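Local coordinates for bifunctional protein PutA (Bdellovibrio bacteriovorus, PDB 5UR2) that probably oxidises proline to glutamate in two steps, joining a flavin-dependent proline dehydrogenase to an NAD-dependent L-glutamate gamma-semialdehyde dehydrogenase in one chain, at residues D766-S771 with D798-T803; A759-A764 with D790-R795; S784-L789 with D794-R799; N751-D756 with R931-A936; K805-H810 with A817-V822. All coordinates share one frame; numbering follows the deposited sequence.

In the fold
All five contacts lie in the aldehyde dehydrogenase part, around helices 761-773 and 790-806. Strand 751-755, helix 761-773 and strand 783-789 form a beta-alpha-beta unit whose strands are parallel neighbours in one sheet. Contacts 1 and 2, their centres about 10 Å apart, join the two helices; contact 3, about 7 Å from contact 2 between centres, seats helix 790-806 on strand 783-789. Contact 4 returns loop 931-936 to strand 751-755, spanning the other four in sequence. Contact 5 pairs the chain leaving helix 790-806 with the loop before helix 825-841, its centre about 24 Å from that of contact 2. The helices thus pack on the sheet whose strand 751-755 runs beside the predicted active-site cysteine.

Contact 1 of 5, residues D766-S771 with D798-T803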
# COMPACT_ATOMS: atom_id res chain seq x y z
N ASP B 766 -33.09 16.35 6.26
CA ASP B 766 -31.98 16.88 7.03
C ASP B 766 -30.67 16.78 6.25
O ASP B 766 -29.91 17.75 6.16
CB ASP B 766 -31.88 16.16 8.37
CG ASP B 766 -30.94 16.87 9.32
OD1 ASP B 766 -31.29 17.98 9.77
OD2 ASP B 766 -29.86 16.32 9.60
N GLY B 767 -30.39 15.62 5.66
CA GLY B 767 -29.14 15.46 4.92
C GLY B 767 -29.03 16.40 3.72
O GLY B 767 -27.98 16.99 3.48
N VAL B 768 -30.13 16.58 2.97
CA VAL B 768 -30.07 17.44 1.79
C VAL B 768 -29.93 18.91 2.19
O VAL B 768 -29.15 19.67 1.59
CB VAL B 768 -31.29 17.18 0.90
CG1 VAL B 768 -31.44 18.26 -0.12
CG2 VAL B 768 -31.15 15.83 0.21
N ILE B 769 -30.67 19.35 3.21
CA ILE B 769 -30.56 20.75 3.66
C ILE B 769 -29.12 21.07 4.04
O ILE B 769 -28.55 22.05 3.55
CB ILE B 769 -31.52 21.03 4.84
CG1 ILE B 769 -32.96 21.06 4.36
CG2 ILE B 769 -31.23 22.38 5.47
CD1 ILE B 769 -33.25 22.28 3.51
N TYR B 770 -28.50 20.24 4.87
CA TYR B 770 -27.14 20.55 5.29
C TYR B 770 -26.17 20.41 4.13
O TYR B 770 -25.26 21.24 3.98
CB TYR B 770 -26.69 19.70 6.48
CG TYR B 770 -25.25 20.01 6.82
CD1 TYR B 770 -24.90 21.26 7.29
CD2 TYR B 770 -24.23 19.07 6.60
CE1 TYR B 770 -23.59 21.58 7.57
CE2 TYR B 770 -22.90 19.38 6.89
CZ TYR B 770 -22.59 20.66 7.37
OH TYR B 770 -21.29 21.02 7.66
N SER B 771 -26.35 19.40 3.28
CA SER B 771 -25.46 19.23 2.12
C SER B 771 -25.57 20.39 1.14
O SER B 771 -24.59 20.75 0.47
CB SER B 771 -25.76 17.90 1.41
OG SER B 771 -25.49 16.77 2.23
N ASP B 798 -42.30 19.17 -0.27
CA ASP B 798 -43.02 19.99 0.70
C ASP B 798 -42.22 20.12 2.00
O ASP B 798 -42.04 21.23 2.52
CB ASP B 798 -44.42 19.42 0.98
CG ASP B 798 -45.18 20.19 2.08
OD1 ASP B 798 -45.62 21.33 1.81
OD2 ASP B 798 -45.34 19.66 3.20
N ARG B 799 -41.69 19.01 2.52
CA ARG B 799 -40.91 19.10 3.76
C ARG B 799 -39.59 19.83 3.55
O ARG B 799 -39.14 20.57 4.44
CB ARG B 799 -40.66 17.71 4.33
CG ARG B 799 -41.90 17.00 4.83
CD ARG B 799 -41.48 15.80 5.68
NE ARG B 799 -40.97 16.18 6.99
CZ ARG B 799 -40.34 15.33 7.82
NH1 ARG B 799 -40.14 14.07 7.44
NH2 ARG B 799 -39.91 15.75 9.00
N LEU B 800 -38.97 19.65 2.38
CA LEU B 800 -37.73 20.37 2.07
C LEU B 800 -37.95 21.87 2.08
O LEU B 800 -37.15 22.62 2.67
CB LEU B 800 -37.20 19.93 0.69
CG LEU B 800 -35.87 20.57 0.28
CD1 LEU B 800 -34.69 19.98 1.08
CD2 LEU B 800 -35.61 20.50 -1.24
N VAL B 801 -39.01 22.33 1.41
CA VAL B 801 -39.32 23.76 1.35
C VAL B 801 -39.64 24.30 2.73
O VAL B 801 -39.15 25.36 3.13
CB VAL B 801 -40.47 24.00 0.36
CG1 VAL B 801 -41.03 25.43 0.49
CG2 VAL B 801 -40.00 23.74 -1.07
N GLU B 802 -40.48 23.59 3.49
CA GLU B 802 -40.81 24.06 4.83
C GLU B 802 -39.59 24.08 5.73
O GLU B 802 -39.43 24.99 6.55
CB GLU B 802 -41.91 23.19 5.44
CG GLU B 802 -43.26 23.38 4.76
CD GLU B 802 -43.74 24.82 4.80
OE1 GLU B 802 -43.58 25.48 5.85
OE2 GLU B 802 -44.24 25.31 3.76
N THR B 803 -38.68 23.10 5.59
CA THR B 803 -37.48 23.10 6.41
C THR B 803 -36.55 24.23 5.99
O THR B 803 -35.96 24.92 6.83
CB THR B 803 -36.76 21.75 6.34
OG1 THR B 803 -37.61 20.71 6.80
CG2 THR B 803 -35.52 21.76 7.22
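I769 and L800 make the closest contact between 766-771 and 798-803, sliding past each other in opposite directions until their CD1 atoms are 3.6 Å apart. The helix axes run 10.3 Å apart at closest approach and cross at -47°, a separation that side chains, not backbones, must fill. L800 reaches across because its CG is anti to the backbone N (chi1 -177°), which carries the same CD1 to within 3.9 Å of V768 CG1; here the two side chains meet nearly at right angles. One turn further along, the methyl CG2 of T803 completes the row by packing 3.9 Å from I769 CG1.

No hydrogen bond crosses between the two segments; the hydroxyl of T803 turns back to its own helix and donates to R799 O at 2.8 Å, leaving the methyl for the interface. That carbonyl also accepts from T803 N, the two donors arriving from opposite faces of its plane.

Ionic contacts flank the apolar row: R799 forms salt bridges with E154 and with D762 of the facing helix. V768 also packs on V786 of strand 783-789, so the paired helices lie together against the sheet, while T803 and R799 touch V765 of helix 761-773.

Contact 2 of 5, residues A759-A764 with D790-R795; sequences ADLDEA and DEVYDR
L761, in the first turn of helix 761-773, faces R795 of helix 790-806 with their CA atoms 8.4 Å apart, and no hydrogen bond links the two backbones. A single methyl does the work. L761 CD1 lies 4.1 Å from V792 CG2 and also 4.1 Å from R795 CB, resting on both the valine methyl and the base of the arginine. L761 and V792 slide past each other in opposite directions, whereas L761 crosses R795 at about a right angle.

R795 bends at chi3 (-76°), folding its guanidinium back over its own helix. There NH2 donates to E791 O at 2.9 Å from above the carbonyl plane, and V792 CG2 lies against one face of the guanidinium, 3.8 Å above its plane and toward the rim. The same V792 methyl thus serves both L761 and the arginine.

D760 is the N-cap of helix 761-773, its OD1 accepting weak bonds from D762 N and E763 N. Its other oxygen, OD2, forms a salt bridge with R977 of the second subunit. A764 of the same helix packs on F796 and I755, and V792 also touches I755, so this end of the helix pair sits over strand 751-755, with F908 of strand 901-908 beside A764.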
# COMPACT_ATOMS: atom_id res chain seq x y z
N ALA B 759 -37.59 6.46 0.74
CA ALA B 759 -36.58 7.10 1.59
C ALA B 759 -37.17 7.48 2.94
O ALA B 759 -38.34 7.87 3.06
CB ALA B 759 -36.00 8.34 0.90
N ASP B 760 -36.35 7.37 3.98
CA ASP B 760 -36.71 7.92 5.29
C ASP B 760 -36.64 9.43 5.17
O ASP B 760 -35.54 10.01 5.10
CB ASP B 760 -35.74 7.40 6.36
CG ASP B 760 -36.12 7.83 7.78
OD1 ASP B 760 -36.55 8.99 7.99
OD2 ASP B 760 -35.97 7.00 8.71
N LEU B 761 -37.80 10.10 5.15
CA LEU B 761 -37.82 11.52 4.83
C LEU B 761 -37.22 12.39 5.93
O LEU B 761 -36.72 13.48 5.64
CB LEU B 761 -39.25 11.94 4.49
CG LEU B 761 -39.74 11.22 3.22
CD1 LEU B 761 -41.14 11.63 2.80
CD2 LEU B 761 -38.78 11.51 2.09
N ASP B 762 -37.23 11.93 7.19
CA ASP B 762 -36.51 12.64 8.24
C ASP B 762 -35.03 12.75 7.91
O ASP B 762 -34.44 13.84 7.93
CB ASP B 762 -36.68 11.94 9.60
CG ASP B 762 -38.04 12.17 10.24
OD1 ASP B 762 -38.71 13.18 9.92
OD2 ASP B 762 -38.44 11.34 11.08
N GLU B 763 -34.40 11.61 7.59
CA GLU B 763 -32.98 11.62 7.27
C GLU B 763 -32.73 12.38 5.96
O GLU B 763 -31.79 13.17 5.86
CB GLU B 763 -32.45 10.19 7.15
CG GLU B 763 -32.79 9.26 8.29
CD GLU B 763 -31.74 9.23 9.37
OE1 GLU B 763 -30.57 9.53 9.08
OE2 GLU B 763 -32.10 8.91 10.52
N ALA B 764 -33.58 12.14 4.96
CA ALA B 764 -33.33 12.70 3.63
C ALA B 764 -33.37 14.22 3.65
O ALA B 764 -32.46 14.88 3.13
CB ALA B 764 -34.33 12.14 2.62
N ASP B 790 -40.78 10.08 -8.66
CA ASP B 790 -42.07 10.76 -8.83
C ASP B 790 -43.03 10.49 -7.67
O ASP B 790 -43.70 11.41 -7.18
CB ASP B 790 -42.70 10.35 -10.16
CG ASP B 790 -43.79 11.31 -10.61
OD1 ASP B 790 -43.44 12.45 -10.97
OD2 ASP B 790 -44.99 10.95 -10.60
N GLU B 791 -43.11 9.23 -7.21
CA GLU B 791 -44.11 8.90 -6.20
C GLU B 791 -43.88 9.67 -4.90
O GLU B 791 -44.84 9.99 -4.19
CB GLU B 791 -44.12 7.40 -5.93
N VAL B 792 -42.63 9.96 -4.56
CA VAL B 792 -42.33 10.64 -3.31
C VAL B 792 -42.09 12.14 -3.51
O VAL B 792 -41.83 12.86 -2.54
CB VAL B 792 -41.15 9.95 -2.59
CG1 VAL B 792 -39.79 10.40 -3.17
CG2 VAL B 792 -41.24 10.14 -1.07
N TYR B 793 -42.19 12.63 -4.75
CA TYR B 793 -41.80 14.00 -5.07
C TYR B 793 -42.54 15.03 -4.22
O TYR B 793 -41.92 15.95 -3.66
CB TYR B 793 -42.04 14.27 -6.56
CG TYR B 793 -41.48 15.58 -7.05
CD1 TYR B 793 -42.20 16.77 -6.93
CD2 TYR B 793 -40.23 15.64 -7.66
CE1 TYR B 793 -41.69 17.98 -7.39
CE2 TYR B 793 -39.70 16.84 -8.12
CZ TYR B 793 -40.43 18.00 -7.99
OH TYR B 793 -39.90 19.18 -8.45
N ASP B 794 -43.86 14.91 -4.15
CA ASP B 794 -44.65 15.93 -3.46
C ASP B 794 -44.36 15.96 -1.96
O ASP B 794 -44.25 17.04 -1.37
CB ASP B 794 -46.14 15.71 -3.73
CG ASP B 794 -46.53 16.03 -5.17
OD1 ASP B 794 -45.81 16.82 -5.82
OD2 ASP B 794 -47.55 15.50 -5.65
N ARG B 795 -44.27 14.79 -1.33
CA ARG B 795 -44.01 14.73 0.11
C ARG B 795 -42.63 15.28 0.46
O ARG B 795 -42.48 16.08 1.40
CB ARG B 795 -44.14 13.28 0.59
CG ARG B 795 -45.56 12.83 0.88
CD ARG B 795 -45.61 11.32 1.09
NE ARG B 795 -45.51 10.61 -0.19
CZ ARG B 795 -44.98 9.40 -0.34
NH1 ARG B 795 -44.48 8.76 0.71
NH2 ARG B 795 -44.94 8.84 -1.54

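Contact 3 of 5, residues S784-L789 with D794-R799; sequences SRVIVL and DRFVDR
The F796 ring is the one flat group that touches across this contact, and V786 and V788 of strand 783-789 both meet it obliquely along the same side of the ring. V786 CG1 comes to 3.7 Å from CE2 and 3.8 Å from CZ, at the far end of the ring. Nearer the ring's attachment, V788 CG2 lies 3.7 Å from CD2 and 3.8 Å from CE2, so CE2 is shared by the two valines.

The ring is extended toward the strand because its CG stands anti to the backbone N (chi1 170°). On the strand, V786 and V788 are two residues apart and therefore lie on one face of the sheet, while I787 between them points the other way, onto helix 889-896. Strand 783-789 leads directly into helix 790-806, which folds back on it as a beta-alpha unit; the closest CA atoms, of V788 and F796, are 8.0 Å apart. I755 and V765 also touch F796, closing it in from the neighbouring strand and helix.

No hydrogen bond or charge crosses between strand and helix: the contact is carbon to carbon, held by dispersion, and the fit depends on how the ring lies against the valine methyls.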
# COMPACT_ATOMS: atom_id res chain seq x y z
N SER B 784 -25.98 20.37 -5.07
CA SER B 784 -26.70 21.37 -5.85
C SER B 784 -27.82 20.78 -6.67
O SER B 784 -28.62 21.53 -7.25
CB SER B 784 -25.72 22.13 -6.77
OG SER B 784 -24.98 21.22 -7.58
N ARG B 785 -27.91 19.45 -6.73
CA ARG B 785 -28.95 18.76 -7.48
C ARG B 785 -29.60 17.75 -6.54
O ARG B 785 -28.91 17.00 -5.85
CB ARG B 785 -28.37 18.05 -8.70
CG ARG B 785 -27.79 18.98 -9.76
CD ARG B 785 -27.29 18.19 -10.95
NE ARG B 785 -26.27 17.21 -10.56
CZ ARG B 785 -26.10 16.04 -11.14
NH1 ARG B 785 -26.89 15.66 -12.15
NH2 ARG B 785 -25.15 15.22 -10.71
N VAL B 786 -30.93 17.76 -6.49
CA VAL B 786 -31.68 16.77 -5.73
C VAL B 786 -32.62 16.09 -6.70
O VAL B 786 -33.53 16.73 -7.24
CB VAL B 786 -32.42 17.40 -4.54
CG1 VAL B 786 -33.05 16.32 -3.66
CG2 VAL B 786 -31.44 18.24 -3.71
N ILE B 787 -32.40 14.80 -6.93
CA ILE B 787 -33.11 14.03 -7.94
C ILE B 787 -34.10 13.14 -7.21
O ILE B 787 -33.69 12.25 -6.44
CB ILE B 787 -32.14 13.21 -8.81
CG1 ILE B 787 -31.09 14.14 -9.45
CG2 ILE B 787 -32.88 12.46 -9.88
CD1 ILE B 787 -29.95 13.40 -10.15
N VAL B 788 -35.39 13.40 -7.40
CA VAL B 788 -36.46 12.85 -6.57
C VAL B 788 -37.40 12.03 -7.44
O VAL B 788 -37.94 12.53 -8.44
CB VAL B 788 -37.26 13.97 -5.86
CG1 VAL B 788 -38.27 13.35 -4.91
CG2 VAL B 788 -36.34 14.94 -5.12
N LEU B 789 -37.62 10.78 -7.05
CA LEU B 789 -38.52 9.93 -7.81
C LEU B 789 -39.97 10.40 -7.65
O LEU B 789 -40.34 11.01 -6.64
CB LEU B 789 -38.38 8.47 -7.37
CG LEU B 789 -37.39 7.59 -8.14
CD1 LEU B 789 -35.94 8.08 -7.96
CD2 LEU B 789 -37.54 6.15 -7.70
N ASP B 794 -43.86 14.91 -4.15
CA ASP B 794 -44.65 15.93 -3.46
C ASP B 794 -44.36 15.96 -1.96
O ASP B 794 -44.25 17.04 -1.37
CB ASP B 794 -46.14 15.71 -3.73
CG ASP B 794 -46.53 16.03 -5.17
OD1 ASP B 794 -45.81 16.82 -5.82
OD2 ASP B 794 -47.55 15.50 -5.65
N ARG B 795 -44.27 14.79 -1.33
CA ARG B 795 -44.01 14.73 0.11
C ARG B 795 -42.63 15.28 0.46
O ARG B 795 -42.48 16.08 1.40
CB ARG B 795 -44.14 13.28 0.59
CG ARG B 795 -45.56 12.83 0.88
CD ARG B 795 -45.61 11.32 1.09
NE ARG B 795 -45.51 10.61 -0.19
CZ ARG B 795 -44.98 9.40 -0.34
NH1 ARG B 795 -44.48 8.76 0.71
NH2 ARG B 795 -44.94 8.84 -1.54
N PHE B 796 -41.60 14.86 -0.28
CA PHE B 796 -40.25 15.28 0.04
C PHE B 796 -40.07 16.78 -0.18
O PHE B 796 -39.52 17.47 0.67
CB PHE B 796 -39.25 14.50 -0.81
CG PHE B 796 -37.86 15.03 -0.73
CD1 PHE B 796 -37.04 14.70 0.33
CD2 PHE B 796 -37.37 15.87 -1.71
CE1 PHE B 796 -35.75 15.18 0.41
CE2 PHE B 796 -36.09 16.36 -1.63
CZ PHE B 796 -35.28 16.01 -0.56
N VAL B 797 -40.53 17.28 -1.32
CA VAL B 797 -40.33 18.69 -1.66
C VAL B 797 -41.10 19.59 -0.70
O VAL B 797 -40.61 20.66 -0.32
CB VAL B 797 -40.72 18.93 -3.14
CG1 VAL B 797 -40.85 20.39 -3.44
CG2 VAL B 797 -39.66 18.32 -4.03
N ASP B 798 -42.30 19.17 -0.27
CA ASP B 798 -43.02 19.99 0.70
C ASP B 798 -42.22 20.12 2.00
O ASP B 798 -42.04 21.23 2.52
CB ASP B 798 -44.42 19.42 0.98
CG ASP B 798 -45.18 20.19 2.08
OD1 ASP B 798 -45.62 21.33 1.81
OD2 ASP B 798 -45.34 19.66 3.20
N ARG B 799 -41.69 19.01 2.52
CA ARG B 799 -40.91 19.10 3.76
C ARG B 799 -39.59 19.83 3.55
O ARG B 799 -39.14 20.57 4.44
CB ARG B 799 -40.66 17.71 4.33
CG ARG B 799 -41.90 17.00 4.83
CD ARG B 799 -41.48 15.80 5.68
NE ARG B 799 -40.97 16.18 6.99
CZ ARG B 799 -40.34 15.33 7.82
NH1 ARG B 799 -40.14 14.07 7.44
NH2 ARG B 799 -39.91 15.75 9.00

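Contact 4 of 5, residues N751-D756 with R931-A936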
# COMPACT_ATOMS: atom_id res chain seq x y z
N ASN B 751 -22.97 18.06 -7.67
CA ASN B 751 -23.26 16.84 -6.93
C ASN B 751 -24.75 16.67 -6.67
O ASN B 751 -25.44 17.61 -6.26
CB ASN B 751 -22.48 16.86 -5.62
CG ASN B 751 -21.04 17.27 -5.83
OD1 ASN B 751 -20.27 16.56 -6.50
ND2 ASN B 751 -20.67 18.43 -5.29
N ALA B 752 -25.24 15.44 -6.86
CA ALA B 752 -26.65 15.13 -6.74
C ALA B 752 -26.89 14.20 -5.56
O ALA B 752 -26.04 13.38 -5.19
CB ALA B 752 -27.18 14.50 -8.03
N VAL B 753 -28.06 14.35 -4.94
CA VAL B 753 -28.59 13.38 -4.00
C VAL B 753 -29.87 12.79 -4.61
O VAL B 753 -30.75 13.54 -5.05
CB VAL B 753 -28.88 14.02 -2.63
CG1 VAL B 753 -29.46 12.98 -1.66
CG2 VAL B 753 -27.60 14.62 -2.05
N ILE B 754 -29.95 11.47 -4.67
CA ILE B 754 -31.12 10.79 -5.22
C ILE B 754 -32.03 10.41 -4.06
O ILE B 754 -31.58 9.85 -3.06
CB ILE B 754 -30.73 9.55 -6.03
CG1 ILE B 754 -29.80 9.92 -7.18
CG2 ILE B 754 -32.00 8.87 -6.58
CD1 ILE B 754 -29.23 8.72 -7.89
N ILE B 755 -33.32 10.71 -4.20
CA ILE B 755 -34.32 10.37 -3.20
C ILE B 755 -35.19 9.25 -3.76
O ILE B 755 -36.02 9.49 -4.65
CB ILE B 755 -35.18 11.58 -2.81
CG1 ILE B 755 -34.31 12.77 -2.44
CG2 ILE B 755 -36.14 11.18 -1.71
CD1 ILE B 755 -33.38 12.51 -1.28
N ASP B 756 -35.01 8.04 -3.24
CA ASP B 756 -35.85 6.92 -3.63
C ASP B 756 -37.25 7.07 -3.05
O ASP B 756 -37.48 7.84 -2.11
CB ASP B 756 -35.24 5.60 -3.15
CG ASP B 756 -35.72 4.41 -3.96
OD1 ASP B 756 -36.60 4.58 -4.83
OD2 ASP B 756 -35.22 3.29 -3.69
N ARG B 931 -27.00 9.22 4.15
CA ARG B 931 -26.49 10.36 4.92
C ARG B 931 -26.15 11.49 3.95
O ARG B 931 -26.19 11.31 2.73
CB ARG B 931 -25.28 9.96 5.76
CG ARG B 931 -24.20 9.20 4.99
CD ARG B 931 -22.84 9.49 5.60
NE ARG B 931 -22.41 10.84 5.27
CZ ARG B 931 -21.36 11.46 5.80
NH1 ARG B 931 -20.60 10.86 6.71
NH2 ARG B 931 -21.07 12.71 5.41
N GLY B 932 -25.80 12.66 4.50
CA GLY B 932 -25.38 13.78 3.67
C GLY B 932 -24.06 13.53 2.93
O GLY B 932 -23.31 12.59 3.21
N ILE B 933 -23.77 14.38 1.94
CA ILE B 933 -22.68 14.12 1.01
C ILE B 933 -21.54 15.11 1.18
O ILE B 933 -20.62 15.14 0.34
CB ILE B 933 -23.16 14.12 -0.46
CG1 ILE B 933 -23.68 15.50 -0.86
CG2 ILE B 933 -24.21 13.05 -0.68
CD1 ILE B 933 -23.87 15.65 -2.38
N THR B 934 -21.55 15.90 2.24
CA THR B 934 -20.45 16.78 2.59
C THR B 934 -19.82 16.25 3.88
O THR B 934 -20.16 15.16 4.34
CB THR B 934 -20.93 18.23 2.70
OG1 THR B 934 -21.83 18.38 3.81
CG2 THR B 934 -21.64 18.66 1.42
N GLY B 935 -18.88 17.01 4.44
CA GLY B 935 -18.24 16.62 5.69
C GLY B 935 -17.28 15.44 5.63
O GLY B 935 -17.13 14.71 6.62
N ALA B 936 -16.64 15.21 4.48
CA ALA B 936 -15.65 14.15 4.40
C ALA B 936 -14.54 14.38 5.41
O ALA B 936 -14.03 15.49 5.55
CB ALA B 936 -15.05 14.07 2.98
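I933 inserts its side chain against N751 and V753 of strand 751-755, a strand of the parallel core in the sheet that carries helices 761-773 and 790-806 in this aldehyde dehydrogenase fold.

The apolar part centres on I933 CD1, which lies 3.7 Å from N751 CB and 3.9 Å from V753 CG2. I933 CG2 is also 4.0 Å from the latter methyl, so the valine tip is held by both branches of the isoleucine. With chi1 at 64°, CG1 of I933 sits between its backbone N and carbonyl carbon, and chi2 at 167° extends CD1 toward the strand.

The polar bonds of each side go to other parts of the fold: N751 ND2 donates to the carbonyls of C780 and A782, and OD1 accepts from T904 N. Since C780 is a predicted active-site residue, N751 probably helps hold the chain around it. On the loop side, I933 N pairs with S771 OG of helix 761-773.

R931 bridges to the second subunit through NH1 and E623 of that chain. Through NE and NH2 it holds one atom side-on: G932 O accepts from R931 NE at 2.8 Å and from R931 NH2 at 3.1 Å, lying close to the guanidinium plane.

Contact 5 of 5, residues K805-H810 with A817-V822; sequences KSIEIH and AYMGPV
I807 and Y818 meet because of two torsions: the tyrosine ring swings anti to its backbone N (chi1 -169°), and I807 holds CG1 between its N and carbonyl carbon (chi1 64°). I807 CG2 thereby stands over the centre of one ring face, 4.1 Å from the centroid and 11° off the normal, a CH-pi contact. The other branch lies toward one side of the ring, CD1 3.8 Å from Y818 CD1.

Beside it, the backbones run parallel and join in a single beta bridge between I809 and M819. M819 N donates to E808 O and H810 N to M819 O, the latter at 3.1 Å and nearly in line with the carbonyl bond. Y818 N donates to E808 O as well, at 2.8 Å, so this carbonyl is gripped twice. The side chains of I809 and M819 lie side by side, pointing the same way, with CG1 and CG 3.6 Å apart.

H810 folds back along its own segment: NE2 donates to E808 OE1 at 3.0 Å, in the ring plane but from above the carboxylate plane. OE2 pairs with K816, so E808 is bound by two basic side chains, while H810 CB packs 3.8 Å from A817 CB.

The bridge ties the chain leaving helix 790-806 to the loop before helix 825-841. Both sides lean on helix 761-773, where Y818 packs on I769 and Y770, and I807 and M819 on F773.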
# COMPACT_ATOMS: atom_id res chain seq x y z
N LYS B 805 -37.44 27.04 4.76
CA LYS B 805 -38.01 28.28 5.30
C LYS B 805 -37.58 28.54 6.74
O LYS B 805 -37.66 29.69 7.20
CB LYS B 805 -39.55 28.26 5.29
CG LYS B 805 -40.22 28.50 3.95
CD LYS B 805 -41.74 28.49 4.13
CE LYS B 805 -42.47 28.57 2.79
NZ LYS B 805 -43.92 28.28 2.97
N SER B 806 -37.17 27.51 7.47
CA SER B 806 -36.93 27.66 8.90
C SER B 806 -35.49 28.00 9.25
O SER B 806 -35.24 28.41 10.38
CB SER B 806 -37.35 26.38 9.64
OG SER B 806 -38.70 26.07 9.34
N ILE B 807 -34.52 27.82 8.34
CA ILE B 807 -33.13 28.02 8.74
C ILE B 807 -32.80 29.51 8.69
O ILE B 807 -33.33 30.27 7.88
CB ILE B 807 -32.15 27.20 7.88
CG1 ILE B 807 -32.17 27.64 6.43
CG2 ILE B 807 -32.49 25.71 8.00
CD1 ILE B 807 -31.14 26.93 5.60
N GLU B 808 -31.91 29.92 9.59
CA GLU B 808 -31.63 31.33 9.82
C GLU B 808 -30.32 31.75 9.15
O GLU B 808 -29.33 31.01 9.19
CB GLU B 808 -31.58 31.63 11.32
CG GLU B 808 -32.84 31.19 12.06
CD GLU B 808 -32.92 31.75 13.47
OE1 GLU B 808 -32.68 32.97 13.66
OE2 GLU B 808 -33.19 30.96 14.40
N ILE B 809 -30.32 32.93 8.56
CA ILE B 809 -29.15 33.50 7.89
C ILE B 809 -28.69 34.70 8.70
O ILE B 809 -29.46 35.64 8.93
CB ILE B 809 -29.49 33.92 6.44
CG1 ILE B 809 -30.07 32.74 5.65
CG2 ILE B 809 -28.27 34.49 5.75
CD1 ILE B 809 -31.59 32.71 5.62
N HIS B 810 -27.44 34.68 9.16
CA HIS B 810 -26.91 35.74 10.00
C HIS B 810 -25.45 35.97 9.69
O HIS B 810 -24.78 35.09 9.11
CB HIS B 810 -27.04 35.41 11.49
CG HIS B 810 -28.44 35.30 11.98
ND1 HIS B 810 -29.28 36.39 12.06
CD2 HIS B 810 -29.13 34.25 12.46
CE1 HIS B 810 -30.45 36.00 12.55
NE2 HIS B 810 -30.39 34.71 12.80
N ALA B 817 -26.42 31.57 13.43
CA ALA B 817 -26.38 31.47 11.97
C ALA B 817 -26.42 30.01 11.54
O ALA B 817 -25.58 29.21 11.97
CB ALA B 817 -25.13 32.15 11.43
N TYR B 818 -27.40 29.63 10.72
CA TYR B 818 -27.25 28.38 9.99
C TYR B 818 -26.36 28.59 8.77
O TYR B 818 -25.39 27.87 8.58
CB TYR B 818 -28.61 27.81 9.57
CG TYR B 818 -28.52 26.39 9.03
CD1 TYR B 818 -28.14 26.13 7.72
CD2 TYR B 818 -28.81 25.31 9.85
CE1 TYR B 818 -28.06 24.82 7.24
CE2 TYR B 818 -28.74 24.01 9.39
CZ TYR B 818 -28.36 23.76 8.10
OH TYR B 818 -28.30 22.45 7.68
N MET B 819 -26.67 29.59 7.95
CA MET B 819 -25.73 30.04 6.93
C MET B 819 -25.39 31.51 7.13
O MET B 819 -26.19 32.28 7.69
CB MET B 819 -26.27 29.78 5.51
CG MET B 819 -27.71 30.09 5.29
SD MET B 819 -28.26 29.58 3.63
CE MET B 819 -27.54 30.87 2.62
N GLY B 820 -24.17 31.87 6.73
CA GLY B 820 -23.75 33.25 6.68
C GLY B 820 -23.64 33.73 5.25
O GLY B 820 -24.33 33.23 4.36
N PRO B 821 -22.73 34.66 4.98
CA PRO B 821 -22.60 35.24 3.64
C PRO B 821 -21.72 34.38 2.73
O PRO B 821 -21.02 33.48 3.18
CB PRO B 821 -21.95 36.60 3.91
CG PRO B 821 -21.00 36.27 5.07
CD PRO B 821 -21.74 35.23 5.93
N VAL B 822 -21.76 34.68 1.42
CA VAL B 822 -20.79 34.08 0.51
C VAL B 822 -19.52 34.93 0.54
O VAL B 822 -19.48 35.97 1.21
CB VAL B 822 -21.32 33.94 -0.93
CG1 VAL B 822 -22.44 32.89 -1.00
CG2 VAL B 822 -21.76 35.30 -1.51